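Local atomic coordinates of glucose-6-phosphate isomerase (Plasmodium falciparum, PDB entry 3QKI), a protein that probably interconverts alpha-D-glucose 6-phosphate and beta-D-fructose 6-phosphate, the isomerase step of glycolysis and gluconeogenesis. Residues S69-S74 and F365-F370; L112-R117 and D342-F347; N194-K199 and Y330-N335. All blocks are in the same frame, centred on the assembly; numbering follows the deposited sequence. Where two conformers were deposited one is given.

Interaction 1 of 3, residues S69-S74 and F365-F370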
loop_
_atom_site.group_PDB
_atom_site.type_symbol
_atom_site.label_atom_id
_atom_site.label_comp_id
_atom_site.label_asym_id
_atom_site.label_seq_id
_atom_site.Cartn_x
_atom_site.Cartn_y
_atom_site.Cartn_z
ATOM N N SER A 69 -23.243 8.981 8.702
ATOM C CA SER A 69 -24.592 8.502 8.385
ATOM C C SER A 69 -24.674 7.184 7.625
ATOM O O SER A 69 -25.705 6.506 7.705
ATOM C CB SER A 69 -25.422 9.588 7.698
ATOM O OG SER A 69 -24.861 9.893 6.435
ATOM N N ARG A 70 -23.612 6.801 6.896
ATOM C CA ARG A 70 -23.624 5.536 6.181
ATOM C C ARG A 70 -23.027 4.434 7.038
ATOM O O ARG A 70 -22.311 3.581 6.539
ATOM C CB ARG A 70 -22.961 5.638 4.792
ATOM C CG ARG A 70 -23.659 6.623 3.876
ATOM C CD ARG A 70 -22.752 7.018 2.740
ATOM N NE ARG A 70 -23.262 8.182 2.047
ATOM C CZ ARG A 70 -23.174 9.431 2.491
ATOM N NH1 ARG A 70 -22.579 9.693 3.652
ATOM N NH2 ARG A 70 -23.714 10.422 1.799
ATOM N N GLN A 71 -23.322 4.462 8.337
ATOM C CA GLN A 71 -22.937 3.432 9.300
ATOM C C GLN A 71 -24.220 2.760 9.761
ATOM O O GLN A 71 -25.268 3.406 9.860
ATOM C CB GLN A 71 -22.124 4.007 10.489
ATOM C CG GLN A 71 -20.781 4.608 10.073
ATOM C CD GLN A 71 -19.773 3.595 9.576
ATOM O OE1 GLN A 71 -19.822 2.401 9.883
ATOM N NE2 GLN A 71 -18.817 4.060 8.825
ATOM N N ARG A 72 -24.143 1.471 10.034
ATOM C CA ARG A 72 -25.302 0.646 10.380
ATOM C C ARG A 72 -25.830 0.790 11.814
ATOM O O ARG A 72 -25.908 -0.171 12.576
ATOM C CB ARG A 72 -25.078 -0.820 9.949
ATOM C CG ARG A 72 -24.719 -0.962 8.472
ATOM C CD ARG A 72 -24.841 -2.389 8.001
ATOM N NE ARG A 72 -26.251 -2.774 7.896
ATOM C CZ ARG A 72 -26.689 -4.004 7.647
ATOM N NH1 ARG A 72 -25.835 -4.999 7.480
ATOM N NH2 ARG A 72 -27.992 -4.244 7.558
ATOM N N TYR A 73 -26.218 2.004 12.162
ATOM C CA TYR A 73 -26.812 2.308 13.452
ATOM C C TYR A 73 -27.822 3.419 13.380
ATOM O O TYR A 73 -27.668 4.364 12.601
ATOM C CB TYR A 73 -25.764 2.593 14.579
ATOM C CG TYR A 73 -24.566 3.470 14.239
ATOM C CD1 TYR A 73 -23.265 3.034 14.497
ATOM C CD2 TYR A 73 -24.737 4.788 13.819
ATOM C CE1 TYR A 73 -22.165 3.843 14.236
ATOM C CE2 TYR A 73 -23.645 5.603 13.539
ATOM C CZ TYR A 73 -22.362 5.132 13.770
ATOM O OH TYR A 73 -21.279 5.923 13.517
ATOM N N SER A 74 -28.829 3.327 14.240
ATOM C CA SER A 74 -29.813 4.380 14.444
ATOM C C SER A 74 -29.148 5.359 15.439
ATOM O O SER A 74 -28.093 5.037 16.011
ATOM C CB SER A 74 -31.069 3.793 15.071
ATOM O OG SER A 74 -30.807 3.345 16.393
ATOM N N PHE A 365 -14.958 0.196 16.413
ATOM C CA PHE A 365 -15.180 -0.821 17.440
ATOM C C PHE A 365 -16.477 -1.581 17.157
ATOM O O PHE A 365 -16.495 -2.806 17.213
ATOM C CB PHE A 365 -15.223 -0.138 18.831
ATOM C CG PHE A 365 -15.616 -1.042 19.975
ATOM C CD1 PHE A 365 -14.711 -1.953 20.509
ATOM C CD2 PHE A 365 -16.895 -0.977 20.526
ATOM C CE1 PHE A 365 -15.077 -2.785 21.577
ATOM C CE2 PHE A 365 -17.271 -1.827 21.568
ATOM C CZ PHE A 365 -16.361 -2.727 22.088
ATOM N N TYR A 366 -17.568 -0.837 16.850
ATOM C CA TYR A 366 -18.884 -1.380 16.533
ATOM C C TYR A 366 -18.823 -2.312 15.297
ATOM O O TYR A 366 -19.251 -3.463 15.379
ATOM C CB TYR A 366 -19.836 -0.201 16.286
ATOM C CG TYR A 366 -21.247 -0.575 15.901
ATOM C CD1 TYR A 366 -22.158 -1.019 16.859
ATOM C CD2 TYR A 366 -21.708 -0.386 14.601
ATOM C CE1 TYR A 366 -23.471 -1.330 16.520
ATOM C CE2 TYR A 366 -23.024 -0.694 14.247
ATOM C CZ TYR A 366 -23.904 -1.155 15.214
ATOM O OH TYR A 366 -25.199 -1.448 14.871
ATOM N N ASN A 367 -18.245 -1.826 14.182
ATOM C CA ASN A 367 -18.091 -2.621 12.950
ATOM C C ASN A 367 -17.287 -3.872 13.164
ATOM O O ASN A 367 -17.668 -4.941 12.671
ATOM C CB ASN A 367 -17.471 -1.784 11.836
ATOM C CG ASN A 367 -18.434 -0.785 11.268
ATOM O OD1 ASN A 367 -19.641 -0.951 11.372
ATOM N ND2 ASN A 367 -17.920 0.285 10.672
ATOM N N SER A 368 -16.193 -3.763 13.909
ATOM C CA SER A 368 -15.334 -4.924 14.163
ATOM C C SER A 368 -15.983 -5.923 15.135
ATOM O O SER A 368 -16.003 -7.123 14.856
ATOM C CB SER A 368 -13.974 -4.471 14.692
ATOM O OG SER A 368 -13.186 -5.576 15.129
ATOM N N HIS A 369 -16.487 -5.435 16.292
ATOM C CA HIS A 369 -17.060 -6.332 17.287
ATOM C C HIS A 369 -18.414 -6.932 16.975
ATOM O O HIS A 369 -18.609 -8.120 17.201
ATOM C CB HIS A 369 -17.031 -5.712 18.697
ATOM C CG HIS A 369 -15.695 -5.857 19.354
ATOM N ND1 HIS A 369 -15.547 -6.571 20.530
ATOM C CD2 HIS A 369 -14.476 -5.424 18.946
ATOM C CE1 HIS A 369 -14.253 -6.553 20.800
ATOM N NE2 HIS A 369 -13.569 -5.879 19.876
ATOM N N PHE A 370 -19.346 -6.122 16.481
ATOM C CA PHE A 370 -20.729 -6.536 16.250
ATOM C C PHE A 370 -21.071 -7.015 14.835
ATOM O O PHE A 370 -22.035 -7.761 14.659
ATOM C CB PHE A 370 -21.690 -5.477 16.802
ATOM C CG PHE A 370 -21.326 -5.144 18.226
ATOM C CD1 PHE A 370 -21.459 -6.095 19.234
ATOM C CD2 PHE A 370 -20.727 -3.931 18.543
ATOM C CE1 PHE A 370 -21.031 -5.822 20.531
ATOM C CE2 PHE A 370 -20.313 -3.657 19.845
ATOM C CZ PHE A 370 -20.449 -4.612 20.824
HETATM O O HOH W 1 -21.477 0.342 10.236
#
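Tyr366 and Asn367, neighbours on one helix, reach the turn at residues 71-73 with a hydroxyl and an amide. Tyr366 OH donates to the backbone carbonyl Arg72 O at 2.7 Å, the acceptor lying at the ring edge near its plane. Beside it, Asn367 ND2 gives a nearly straight bond to Gln71 OE1 (3.0 Å, 170° at the hydrogen); Gln71 OE1 lies in the plane of the Asn367 amide, whereas the donor is tilted from the Gln71 carbonyl plane, the two amides being turned 38° apart. A water sits between the segments, donating to Gln71 OE1 and Asn367 OD1 and accepting from Arg72 N, so that both ends of the Asn367 amide are engaged. The rings of Tyr73 and Tyr366 meet obliquely: Tyr73 CD1 lies over one face of Tyr366, 3.7 Å from Tyr366 CE2.

Behind this shell, residues 71-73 form an inverse gamma turn around Arg72, closed by Tyr73 N to Gln71 O at 2.9 Å. With CG between backbone N and carbonyl carbon (chi1 43°), the Tyr73 ring lies against Gln71 CB, and its hydroxyl is bonded to Thr363 OG1. The guanidinium of Arg72 leads away to Lys42 O.

At the strand end, Ser69 OG is hydrogen-bonded to Ser586 OG of the second subunit. The contact joins helix 356-371 to the loop following strand 64-70, which pairs with strand 513-518 in the mixed sheet. Helix 75-87 packs on both tyrosines through Leu81, while helix 27-39 touches Tyr366 through Glu39.

Interaction 2 of 3, residues L112-R117 and D342-F347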
loop_
_atom_site.group_PDB
_atom_site.type_symbol
_atom_site.label_atom_id
_atom_site.label_comp_id
_atom_site.label_asym_id
_atom_site.label_seq_id
_atom_site.Cartn_x
_atom_site.Cartn_y
_atom_site.Cartn_z
ATOM N N LEU A 112 2.982 11.024 26.034
ATOM C CA LEU A 112 2.855 12.486 25.933
ATOM C C LEU A 112 3.178 13.098 24.583
ATOM O O LEU A 112 3.657 14.242 24.520
ATOM C CB LEU A 112 3.653 13.155 27.069
ATOM C CG LEU A 112 3.085 13.068 28.485
ATOM C CD1 LEU A 112 4.141 13.475 29.523
ATOM C CD2 LEU A 112 1.801 13.875 28.619
ATOM N N HIS A 113 2.810 12.410 23.495
ATOM C CA HIS A 113 2.958 12.996 22.166
ATOM C C HIS A 113 2.103 14.289 22.022
ATOM O O HIS A 113 2.482 15.191 21.286
ATOM C CB HIS A 113 2.634 11.978 21.069
ATOM C CG HIS A 113 1.324 11.300 21.258
ATOM N ND1 HIS A 113 1.214 10.154 22.034
ATOM C CD2 HIS A 113 0.108 11.638 20.791
ATOM C CE1 HIS A 113 -0.069 9.839 22.017
ATOM N NE2 HIS A 113 -0.775 10.700 21.274
ATOM N N THR A 114 0.991 14.395 22.764
ATOM C CA THR A 114 0.140 15.591 22.762
ATOM C C THR A 114 0.884 16.836 23.290
ATOM O O THR A 114 0.569 17.937 22.863
ATOM C CB THR A 114 -1.181 15.360 23.534
ATOM O OG1 THR A 114 -0.879 14.906 24.861
ATOM C CG2 THR A 114 -2.086 14.372 22.849
ATOM N N ALA A 115 1.886 16.657 24.176
ATOM C CA ALA A 115 2.677 17.766 24.734
ATOM C C ALA A 115 3.571 18.406 23.676
ATOM O O ALA A 115 3.896 19.596 23.790
ATOM C CB ALA A 115 3.523 17.279 25.910
ATOM N N LEU A 116 3.945 17.628 22.616
ATOM C CA LEU A 116 4.812 18.091 21.527
ATOM C C LEU A 116 4.261 19.292 20.759
ATOM O O LEU A 116 5.031 20.081 20.204
ATOM C CB LEU A 116 5.108 16.953 20.535
ATOM C CG LEU A 116 5.854 15.751 21.113
ATOM C CD1 LEU A 116 5.773 14.558 20.166
ATOM C CD2 LEU A 116 7.295 16.100 21.479
ATOM N N ARG A 117 2.955 19.410 20.710
ATOM C CA ARG A 117 2.308 20.474 19.950
ATOM C C ARG A 117 1.614 21.550 20.800
ATOM O O ARG A 117 0.924 22.389 20.235
ATOM C CB ARG A 117 1.379 19.893 18.871
ATOM C CG ARG A 117 0.434 18.826 19.397
ATOM C CD ARG A 117 0.902 17.425 19.038
ATOM N NE ARG A 117 -0.272 16.554 19.035
ATOM C CZ ARG A 117 -0.298 15.298 18.613
ATOM N NH1 ARG A 117 0.810 14.719 18.155
ATOM N NH2 ARG A 117 -1.434 14.618 18.624
ATOM N N ASP A 342 -5.180 21.869 18.245
ATOM C CA ASP A 342 -6.614 22.159 18.258
ATOM C C ASP A 342 -7.464 20.902 18.227
ATOM O O ASP A 342 -8.471 20.836 18.932
ATOM C CB ASP A 342 -6.998 23.138 17.140
ATOM C CG ASP A 342 -6.530 24.558 17.408
ATOM O OD1 ASP A 342 -6.148 24.852 18.569
ATOM O OD2 ASP A 342 -6.546 25.370 16.464
ATOM N N MET A 343 -7.034 19.877 17.473
ATOM C CA MET A 343 -7.737 18.590 17.466
ATOM C C MET A 343 -7.515 17.853 18.818
ATOM O O MET A 343 -8.454 17.246 19.318
ATOM C CB MET A 343 -7.313 17.725 16.265
ATOM C CG MET A 343 -8.020 16.356 16.192
ATOM S SD MET A 343 -9.837 16.425 16.147
ATOM C CE MET A 343 -10.065 17.000 14.514
ATOM N N ASP A 344 -6.292 17.939 19.422
ATOM C CA ASP A 344 -6.013 17.353 20.736
ATOM C C ASP A 344 -6.987 17.931 21.784
ATOM O O ASP A 344 -7.568 17.167 22.566
ATOM C CB ASP A 344 -4.580 17.636 21.210
ATOM C CG ASP A 344 -3.480 16.913 20.458
ATOM O OD1 ASP A 344 -3.793 15.951 19.703
ATOM O OD2 ASP A 344 -2.314 17.356 20.551
ATOM N N GLU A 345 -7.160 19.272 21.784
ATOM C CA GLU A 345 -8.056 19.990 22.714
ATOM C C GLU A 345 -9.503 19.557 22.557
ATOM O O GLU A 345 -10.205 19.363 23.554
ATOM C CB GLU A 345 -7.920 21.515 22.543
ATOM C CG GLU A 345 -6.580 22.049 23.019
ATOM C CD GLU A 345 -6.466 22.206 24.525
ATOM O OE1 GLU A 345 -7.184 23.063 25.081
ATOM O OE2 GLU A 345 -5.639 21.497 25.144
ATOM N N HIS A 346 -9.935 19.341 21.303
ATOM C CA HIS A 346 -11.273 18.852 20.987
ATOM C C HIS A 346 -11.427 17.435 21.560
ATOM O O HIS A 346 -12.407 17.143 22.259
ATOM C CB HIS A 346 -11.493 18.831 19.451
ATOM C CG HIS A 346 -12.744 18.138 19.049
ATOM N ND1 HIS A 346 -13.984 18.749 19.178
ATOM C CD2 HIS A 346 -12.920 16.885 18.568
ATOM C CE1 HIS A 346 -14.874 17.864 18.761
ATOM N NE2 HIS A 346 -14.284 16.724 18.382
ATOM N N PHE A 347 -10.446 16.570 21.286
ATOM C CA PHE A 347 -10.459 15.189 21.772
ATOM C C PHE A 347 -10.575 15.120 23.317
ATOM O O PHE A 347 -11.358 14.337 23.858
ATOM C CB PHE A 347 -9.184 14.468 21.304
ATOM C CG PHE A 347 -8.996 13.045 21.784
ATOM C CD1 PHE A 347 -10.055 12.134 21.759
ATOM C CD2 PHE A 347 -7.743 12.584 22.146
ATOM C CE1 PHE A 347 -9.867 10.813 22.159
ATOM C CE2 PHE A 347 -7.545 11.250 22.508
ATOM C CZ PHE A 347 -8.595 10.363 22.480
HETATM O O HOH W 2 -1.777 19.199 22.531
#
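Arg117 and Asp344 form a buried, two-pronged salt bridge. The guanidinium presents its NE side: Arg117 NE bonds Asp344 OD2 at 2.7 Å, and Arg117 NH2 bonds Asp344 OD1 at 2.9 Å, the latter almost straight (175° at the hydrogen). Each carboxylate oxygen offers its syn lone pair, and the two flat groups are nearly coplanar, 20° apart, which fixes the rotation of both. The arginine chain bends at chi2 (-102°), laying its guanidinium over the backbone of His113 and Thr114.

Among the further polar links, a water donates both to Thr114 O (2.7 Å) and to Asp344 OD2, tying the carboxylate to the loop backbone. Asp344 OD1 is also hydrogen-bonded to Ser531 OG. Arg117 NH2 is shared with Glu534 and NH1 bonds Thr316 OG1; two acidic partners would probably stabilise the buried positive charge.

Van der Waals contact is slight: the methyl Thr114 CG2 lies 3.8 Å from the carboxylate carbon Asp344 CG, with Phe98 of helix 90-99 packing on both residues.

The arrangement is a side-on arginine-carboxylate pair. It fastens the irregular, helix-like turn 113-116 to helix 330-349, beside helix 523-543, within the phosphoglucose isomerase fold, away from the sugar phosphate site.

Interaction 3 of 3, residues N194-K199 and Y330-N335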
loop_
_atom_site.group_PDB
_atom_site.type_symbol
_atom_site.label_atom_id
_atom_site.label_comp_id
_atom_site.label_asym_id
_atom_site.label_seq_id
_atom_site.Cartn_x
_atom_site.Cartn_y
_atom_site.Cartn_z
ATOM N N ASN A 194 3.328 25.209 -4.876
ATOM C CA ASN A 194 2.309 25.890 -5.672
ATOM C C ASN A 194 1.768 27.161 -5.029
ATOM O O ASN A 194 1.708 28.193 -5.704
ATOM C CB ASN A 194 1.162 24.928 -6.053
ATOM C CG ASN A 194 1.634 23.732 -6.849
ATOM O OD1 ASN A 194 2.769 23.686 -7.333
ATOM N ND2 ASN A 194 0.773 22.740 -7.006
ATOM N N MET A 195 1.319 27.060 -3.765
ATOM C CA MET A 195 0.720 28.171 -3.020
ATOM C C MET A 195 1.752 29.129 -2.450
ATOM O O MET A 195 1.511 30.326 -2.419
ATOM C CB MET A 195 -0.240 27.637 -1.931
ATOM C CG MET A 195 -1.678 27.494 -2.399
ATOM S SD MET A 195 -1.934 26.609 -3.966
ATOM C CE MET A 195 -1.909 24.997 -3.456
ATOM N N GLU A 196 2.880 28.611 -1.973
ATOM C CA GLU A 196 3.912 29.453 -1.396
ATOM C C GLU A 196 4.983 29.891 -2.420
ATOM O O GLU A 196 5.069 31.071 -2.720
ATOM C CB GLU A 196 4.542 28.805 -0.153
ATOM C CG GLU A 196 5.610 29.672 0.494
ATOM C CD GLU A 196 6.045 29.293 1.894
ATOM O OE1 GLU A 196 5.279 28.617 2.624
ATOM O OE2 GLU A 196 7.163 29.707 2.272
ATOM N N LEU A 197 5.770 28.972 -2.963
ATOM C CA LEU A 197 6.834 29.354 -3.895
ATOM C C LEU A 197 6.343 29.961 -5.216
ATOM O O LEU A 197 6.936 30.934 -5.679
ATOM C CB LEU A 197 7.820 28.207 -4.160
ATOM C CG LEU A 197 8.437 27.540 -2.942
ATOM C CD1 LEU A 197 9.448 26.524 -3.375
ATOM C CD2 LEU A 197 9.094 28.557 -1.997
ATOM N N ASN A 198 5.258 29.413 -5.794
ATOM C CA ASN A 198 4.706 29.886 -7.056
ATOM C C ASN A 198 3.535 30.831 -6.872
ATOM O O ASN A 198 3.045 31.379 -7.853
ATOM C CB ASN A 198 4.404 28.714 -8.020
ATOM C CG ASN A 198 5.665 28.100 -8.573
ATOM O OD1 ASN A 198 6.223 28.589 -9.536
ATOM N ND2 ASN A 198 6.151 26.996 -7.982
ATOM N N LYS A 199 3.125 31.078 -5.617
ATOM C CA LYS A 199 2.068 32.033 -5.266
ATOM C C LYS A 199 0.758 31.842 -6.053
ATOM O O LYS A 199 0.101 32.826 -6.387
ATOM C CB LYS A 199 2.586 33.488 -5.353
ATOM C CG LYS A 199 3.870 33.753 -4.552
ATOM C CD LYS A 199 4.273 35.221 -4.540
ATOM C CE LYS A 199 5.026 35.682 -5.769
ATOM N NZ LYS A 199 5.277 37.147 -5.742
ATOM N N TYR A 330 9.983 26.491 9.243
ATOM C CA TYR A 330 9.392 26.331 10.567
ATOM C C TYR A 330 7.989 26.929 10.705
ATOM O O TYR A 330 7.147 26.321 11.382
ATOM C CB TYR A 330 10.316 26.882 11.664
ATOM C CG TYR A 330 9.795 26.578 13.048
ATOM C CD1 TYR A 330 9.890 25.295 13.584
ATOM C CD2 TYR A 330 9.112 27.543 13.783
ATOM C CE1 TYR A 330 9.350 24.995 14.834
ATOM C CE2 TYR A 330 8.591 27.258 15.041
ATOM C CZ TYR A 330 8.711 25.983 15.561
ATOM O OH TYR A 330 8.168 25.687 16.787
ATOM N N LYS A 331 7.740 28.131 10.109
ATOM C CA LYS A 331 6.429 28.800 10.193
ATOM C C LYS A 331 5.316 27.858 9.716
ATOM O O LYS A 331 4.271 27.791 10.348
ATOM C CB LYS A 331 6.378 30.086 9.351
ATOM C CG LYS A 331 6.920 31.317 10.045
ATOM C CD LYS A 331 6.547 32.609 9.301
ATOM C CE LYS A 331 5.117 33.062 9.529
ATOM N NZ LYS A 331 4.861 34.392 8.908
ATOM N N ASN A 332 5.551 27.122 8.617
ATOM C CA ASN A 332 4.566 26.177 8.092
ATOM C C ASN A 332 4.364 25.016 9.086
ATOM O O ASN A 332 3.236 24.667 9.384
ATOM C CB ASN A 332 4.983 25.671 6.710
ATOM C CG ASN A 332 4.746 26.653 5.593
ATOM O OD1 ASN A 332 3.753 27.358 5.560
ATOM N ND2 ASN A 332 5.648 26.691 4.634
ATOM N N MET A 333 5.451 24.504 9.658
ATOM C CA MET A 333 5.413 23.436 10.646
ATOM C C MET A 333 4.751 23.851 11.961
ATOM O O MET A 333 4.089 23.007 12.591
ATOM C CB MET A 333 6.760 22.749 10.791
ATOM C CG MET A 333 7.193 22.000 9.520
ATOM S SD MET A 333 5.835 21.228 8.564
ATOM C CE MET A 333 5.306 19.909 9.729
ATOM N N ARG A 334 4.864 25.163 12.333
ATOM C CA ARG A 334 4.217 25.695 13.528
ATOM C C ARG A 334 2.697 25.632 13.310
ATOM O O ARG A 334 1.970 25.227 14.215
ATOM C CB ARG A 334 4.705 27.129 13.809
ATOM C CG ARG A 334 4.115 27.783 15.054
ATOM C CD ARG A 334 4.941 28.975 15.518
ATOM N NE ARG A 334 5.308 29.858 14.413
ATOM C CZ ARG A 334 6.460 30.515 14.323
ATOM N NH1 ARG A 334 7.360 30.431 15.299
ATOM N NH2 ARG A 334 6.708 31.290 13.280
ATOM N N ASN A 335 2.224 25.969 12.085
ATOM C CA ASN A 335 0.802 25.900 11.747
ATOM C C ASN A 335 0.297 24.452 11.806
ATOM O O ASN A 335 -0.834 24.235 12.240
ATOM C CB ASN A 335 0.520 26.484 10.360
ATOM C CG ASN A 335 0.589 27.983 10.365
ATOM O OD1 ASN A 335 0.417 28.640 11.403
ATOM N ND2 ASN A 335 0.887 28.564 9.219
HETATM O O HOH W 3 2.681 28.074 2.897
#
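Glu196 sends its chain straight out from its helix, CG opposite the backbone N (chi1 -179°) and the next bond also extended. Asn332 comes from the opposite direction, its CG swung to the side of its own backbone N. Asn332 ND2 donates to Glu196 OE1 at 2.8 Å, with an angle of 172° at the hydrogen. The acceptor lies in the plane of the amide and is met on its syn side, though the nitrogen stands somewhat out of the carboxylate plane; the two planes are 56° apart.

This is a surface side-chain bridge between two helix ends of the phosphoglucose isomerase fold, away from the sugar phosphate site, with Glu196 exposed. It links the end of helix 179-197, which carries a wider pi-type turn, to the start of helix 330-349; the CA atoms of Glu196 and Asn332, the closest pair between residues 194-199 and 330-335, are 10.1 Å apart.

A water donates to Glu196 OE1 at 2.7 Å and to Asn332 OD1 at 3.0 Å. Glu196 OE1 therefore accepts two hydrogens, while the Asn332 amide is steadied through both its ends. Asn332 ND2 is also bonded to Phe328 O in the preceding helix 318-328, and Phe523 packs against the asparagine side chain.

In the fold
Interactions 2 and 3 share helix 330-349: residues 330-335 at its start meet the end of helix 179-197, and residues 342-347 further along meet the loop 112-117. Their centres are about 22 Å apart and they do not touch. Interaction 1 uses the next helix, 356-371, with its centre about 27 Å from that of interaction 2. Along the chain, interaction 3 falls inside the loop closed by interaction 2, and that inside the loop closed by interaction 1. Interactions 1 and 2 are buried, the former combining neutral hydrogen bonds with aromatic packing, the latter relying on paired charges; interaction 3, at the surface, rests on one direct bond. A water bridges the segments in all three.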